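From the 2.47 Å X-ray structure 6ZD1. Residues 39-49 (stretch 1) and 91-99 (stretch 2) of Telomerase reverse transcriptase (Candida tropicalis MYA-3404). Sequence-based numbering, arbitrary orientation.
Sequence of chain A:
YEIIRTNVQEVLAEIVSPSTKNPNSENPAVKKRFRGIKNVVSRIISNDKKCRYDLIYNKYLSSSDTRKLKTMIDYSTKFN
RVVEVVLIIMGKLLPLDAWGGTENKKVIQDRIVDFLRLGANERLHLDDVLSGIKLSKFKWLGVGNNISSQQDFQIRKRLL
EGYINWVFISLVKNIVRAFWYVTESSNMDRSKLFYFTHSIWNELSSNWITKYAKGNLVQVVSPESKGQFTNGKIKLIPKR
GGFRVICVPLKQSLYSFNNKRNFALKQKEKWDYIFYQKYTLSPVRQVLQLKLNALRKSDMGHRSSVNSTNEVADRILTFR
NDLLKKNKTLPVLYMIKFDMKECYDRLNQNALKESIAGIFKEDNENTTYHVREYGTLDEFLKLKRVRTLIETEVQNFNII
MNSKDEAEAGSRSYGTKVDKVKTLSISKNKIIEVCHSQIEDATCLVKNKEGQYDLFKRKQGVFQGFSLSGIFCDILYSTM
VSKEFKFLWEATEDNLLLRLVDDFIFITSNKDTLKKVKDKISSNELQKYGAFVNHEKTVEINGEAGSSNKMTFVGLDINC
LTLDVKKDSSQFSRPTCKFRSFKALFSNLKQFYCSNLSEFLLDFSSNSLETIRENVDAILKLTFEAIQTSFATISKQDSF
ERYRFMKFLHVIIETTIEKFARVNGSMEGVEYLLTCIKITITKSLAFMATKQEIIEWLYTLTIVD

Stretch 1, residues 39-49: NVVSRIISNDK
Stretch 2 91-99: GKLLPLDAW

The contact is anchored by a salt bridge between Arg43, on a helix that runs through all of 39-49 and beyond both ends, and Asp97 on the second stretch. Arg43 NH2 lies 2.8 Å from Asp97 OD2 and NH1 lies 3.0 Å from the same oxygen; a weak third bond joins NH2 to Asp97 OD1 at 2.8 Å. The carboxylate meets the guanidinium at its edge, near its plane. Both CA-to-CB bonds point toward the partner stretch. Arg43 reaches with chi angles -76°, 148°, 63° and -154°, Asp97 with chi1 p and chi2 -22°. One turn earlier, Asn39 (chi1 t, chi2 -83°) steadies the arginine: NH1 donates to Asn39 OD1 at 2.8 Å.

One turn after Arg43, Asn47 (m, chi2 -31°) treats the end of the other helix as an acceptor. Its ND2 donates to Leu93 O at 3.3 Å, nearly straight at 177°. That carbonyl is available because the helix of 91-93 stops there: Leu94 leaves helical phi/psi at -111/115, Pro95 follows at -63/170, and 96-99 return to helical angles. Leu93 O also receives a CA-H...O contact from Ile44 CA at 3.5 Å, so the backbones come close, with CA atoms 5.3 Å apart at Ile44-Leu93 and 6.3 Å at Val40-Ala98. The register therefore runs antiparallel.

Beneath the polar contacts, Ile44 (m, t) packs against the turn that follows the helix of 91-93. Its CG2 lies 3.9 Å from Leu93 CD1, and its CD1 is 3.7 Å from Leu94 CG and 4.3 Å from Ala98 CB. Val40 (t) extends the row, CG1 to Ala98 CB at 3.8 Å. Leu93, with chi1 -97° off its wells and chi2 m, brings CD1 within 3.6 Å of Asp48 CB. Contacts at 40, 43, 44, 47 and 48 define one helical face.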

# COMPACT_ATOMS: atom_id res chain seq x y z
N ASN A 39 2.04 -29.93 -29.43
CA ASN A 39 0.74 -30.02 -30.08
C ASN A 39 -0.26 -29.08 -29.42
O ASN A 39 -1.05 -28.42 -30.11
CB ASN A 39 0.23 -31.46 -30.05
CG ASN A 39 -0.96 -31.68 -30.96
OD1 ASN A 39 -2.10 -31.40 -30.59
ND2 ASN A 39 -0.70 -32.19 -32.16
N VAL A 40 -0.22 -28.99 -28.09
CA VAL A 40 -1.15 -28.10 -27.39
C VAL A 40 -0.75 -26.65 -27.58
O VAL A 40 -1.59 -25.80 -27.89
CB VAL A 40 -1.22 -28.48 -25.90
CG1 VAL A 40 -2.13 -27.50 -25.15
CG2 VAL A 40 -1.71 -29.90 -25.74
N VAL A 41 0.54 -26.34 -27.43
CA VAL A 41 0.99 -24.96 -27.56
C VAL A 41 0.69 -24.44 -28.96
O VAL A 41 0.29 -23.28 -29.14
CB VAL A 41 2.49 -24.84 -27.22
CG1 VAL A 41 2.97 -23.42 -27.44
CG2 VAL A 41 2.74 -25.27 -25.79
N SER A 42 0.85 -25.30 -29.98
CA SER A 42 0.56 -24.87 -31.34
C SER A 42 -0.92 -24.57 -31.51
O SER A 42 -1.29 -23.56 -32.14
CB SER A 42 1.00 -25.94 -32.33
OG SER A 42 2.37 -26.23 -32.20
N ARG A 43 -1.79 -25.40 -30.94
CA ARG A 43 -3.22 -25.18 -31.10
C ARG A 43 -3.69 -23.97 -30.30
O ARG A 43 -4.63 -23.28 -30.73
CB ARG A 43 -3.99 -26.43 -30.69
CG ARG A 43 -3.94 -27.53 -31.73
CD ARG A 43 -3.97 -28.90 -31.08
NE ARG A 43 -5.20 -29.14 -30.34
CZ ARG A 43 -5.30 -29.97 -29.31
NH1 ARG A 43 -4.23 -30.63 -28.89
NH2 ARG A 43 -6.46 -30.14 -28.70
N ILE A 44 -3.06 -23.68 -29.17
CA ILE A 44 -3.42 -22.49 -28.40
C ILE A 44 -2.98 -21.24 -29.15
O ILE A 44 -3.76 -20.29 -29.31
CB ILE A 44 -2.82 -22.56 -26.99
CG1 ILE A 44 -3.47 -23.69 -26.19
CG2 ILE A 44 -2.99 -21.22 -26.28
CD1 ILE A 44 -2.90 -23.86 -24.81
N ILE A 45 -1.74 -21.22 -29.63
CA ILE A 45 -1.24 -20.07 -30.37
C ILE A 45 -2.05 -19.88 -31.65
O ILE A 45 -2.33 -18.75 -32.06
CB ILE A 45 0.26 -20.23 -30.66
CG1 ILE A 45 1.05 -20.16 -29.36
CG2 ILE A 45 0.75 -19.16 -31.62
CD1 ILE A 45 2.56 -20.21 -29.55
N SER A 46 -2.46 -20.98 -32.29
CA SER A 46 -3.26 -20.86 -33.50
C SER A 46 -4.62 -20.25 -33.22
O SER A 46 -5.09 -19.38 -33.97
CB SER A 46 -3.42 -22.23 -34.17
OG SER A 46 -4.30 -23.06 -33.42
N ASN A 47 -5.27 -20.68 -32.13
CA ASN A 47 -6.55 -20.08 -31.77
C ASN A 47 -6.38 -18.60 -31.44
O ASN A 47 -7.28 -17.80 -31.73
CB ASN A 47 -7.16 -20.83 -30.58
CG ASN A 47 -7.60 -22.23 -30.95
OD1 ASN A 47 -7.98 -22.49 -32.09
ND2 ASN A 47 -7.54 -23.14 -29.98
N ASP A 48 -5.24 -18.23 -30.87
CA ASP A 48 -4.98 -16.83 -30.54
C ASP A 48 -4.99 -15.95 -31.78
O ASP A 48 -5.51 -14.83 -31.75
CB ASP A 48 -3.64 -16.72 -29.81
CG ASP A 48 -3.31 -15.31 -29.40
OD1 ASP A 48 -4.25 -14.50 -29.22
OD2 ASP A 48 -2.11 -15.00 -29.26
N LYS A 49 -4.42 -16.44 -32.89
CA LYS A 49 -4.29 -15.59 -34.07
C LYS A 49 -5.62 -15.39 -34.79
O LYS A 49 -5.85 -14.34 -35.39
CB LYS A 49 -3.25 -16.17 -35.03
CG LYS A 49 -1.93 -16.53 -34.37
CD LYS A 49 -1.40 -15.42 -33.48
CE LYS A 49 -0.24 -15.91 -32.62
NZ LYS A 49 0.24 -14.91 -31.63
N GLY A 91 -11.74 -20.34 -23.00
CA GLY A 91 -12.39 -21.45 -23.68
C GLY A 91 -12.00 -21.53 -25.14
O GLY A 91 -11.66 -22.60 -25.65
N LYS A 92 -12.05 -20.39 -25.83
CA LYS A 92 -11.63 -20.35 -27.23
C LYS A 92 -10.15 -20.68 -27.37
O LYS A 92 -9.74 -21.37 -28.32
CB LYS A 92 -11.93 -18.97 -27.83
CG LYS A 92 -13.39 -18.73 -28.15
CD LYS A 92 -13.64 -17.28 -28.55
CE LYS A 92 -14.46 -17.17 -29.83
NZ LYS A 92 -13.72 -17.63 -31.04
N LEU A 93 -9.32 -20.21 -26.43
CA LEU A 93 -7.87 -20.39 -26.56
C LEU A 93 -7.46 -21.82 -26.26
O LEU A 93 -6.58 -22.38 -26.93
CB LEU A 93 -7.15 -19.42 -25.62
CG LEU A 93 -6.63 -18.11 -26.22
CD1 LEU A 93 -5.47 -18.39 -27.15
CD2 LEU A 93 -7.74 -17.37 -26.95
N LEU A 94 -8.08 -22.44 -25.26
CA LEU A 94 -7.66 -23.76 -24.80
C LEU A 94 -8.71 -24.80 -25.13
O LEU A 94 -9.84 -24.73 -24.61
CB LEU A 94 -7.39 -23.74 -23.30
CG LEU A 94 -5.98 -23.32 -22.85
CD1 LEU A 94 -5.65 -21.88 -23.25
CD2 LEU A 94 -5.83 -23.51 -21.35
N PRO A 95 -8.40 -25.77 -25.99
CA PRO A 95 -9.30 -26.91 -26.20
C PRO A 95 -9.45 -27.73 -24.92
O PRO A 95 -8.73 -27.54 -23.94
CB PRO A 95 -8.62 -27.71 -27.31
CG PRO A 95 -7.19 -27.27 -27.28
CD PRO A 95 -7.20 -25.84 -26.85
N LEU A 96 -10.41 -28.66 -24.94
CA LEU A 96 -10.78 -29.37 -23.72
C LEU A 96 -9.61 -30.16 -23.14
O LEU A 96 -9.44 -30.23 -21.92
CB LEU A 96 -11.96 -30.30 -23.98
CG LEU A 96 -12.52 -31.02 -22.75
CD1 LEU A 96 -13.22 -30.04 -21.81
CD2 LEU A 96 -13.44 -32.16 -23.14
N ASP A 97 -8.79 -30.77 -24.00
CA ASP A 97 -7.62 -31.49 -23.51
C ASP A 97 -6.58 -30.54 -22.92
O ASP A 97 -5.84 -30.93 -22.01
CB ASP A 97 -7.00 -32.33 -24.63
CG ASP A 97 -6.65 -31.52 -25.86
OD1 ASP A 97 -7.24 -30.43 -26.03
OD2 ASP A 97 -5.79 -31.96 -26.64
N ALA A 98 -6.52 -29.30 -23.41
CA ALA A 98 -5.56 -28.34 -22.86
C ALA A 98 -5.84 -28.05 -21.39
O ALA A 98 -4.91 -27.70 -20.65
CB ALA A 98 -5.58 -27.05 -23.68
N TRP A 99 -7.10 -28.17 -20.96
CA TRP A 99 -7.46 -28.07 -19.55
C TRP A 99 -7.17 -29.36 -18.78
O TRP A 99 -7.23 -29.34 -17.55
CB TRP A 99 -8.94 -27.72 -19.40
CG TRP A 99 -9.36 -26.45 -20.09
CD1 TRP A 99 -9.71 -26.30 -21.40
CD2 TRP A 99 -9.47 -25.15 -19.49
NE1 TRP A 99 -10.03 -24.99 -21.66
CE2 TRP A 99 -9.89 -24.26 -20.51
CE3 TRP A 99 -9.25 -24.64 -18.21
CZ2 TRP A 99 -10.10 -22.90 -20.27
CZ3 TRP A 99 -9.46 -23.29 -17.98
CH2 TRP A 99 -9.88 -22.44 -19.00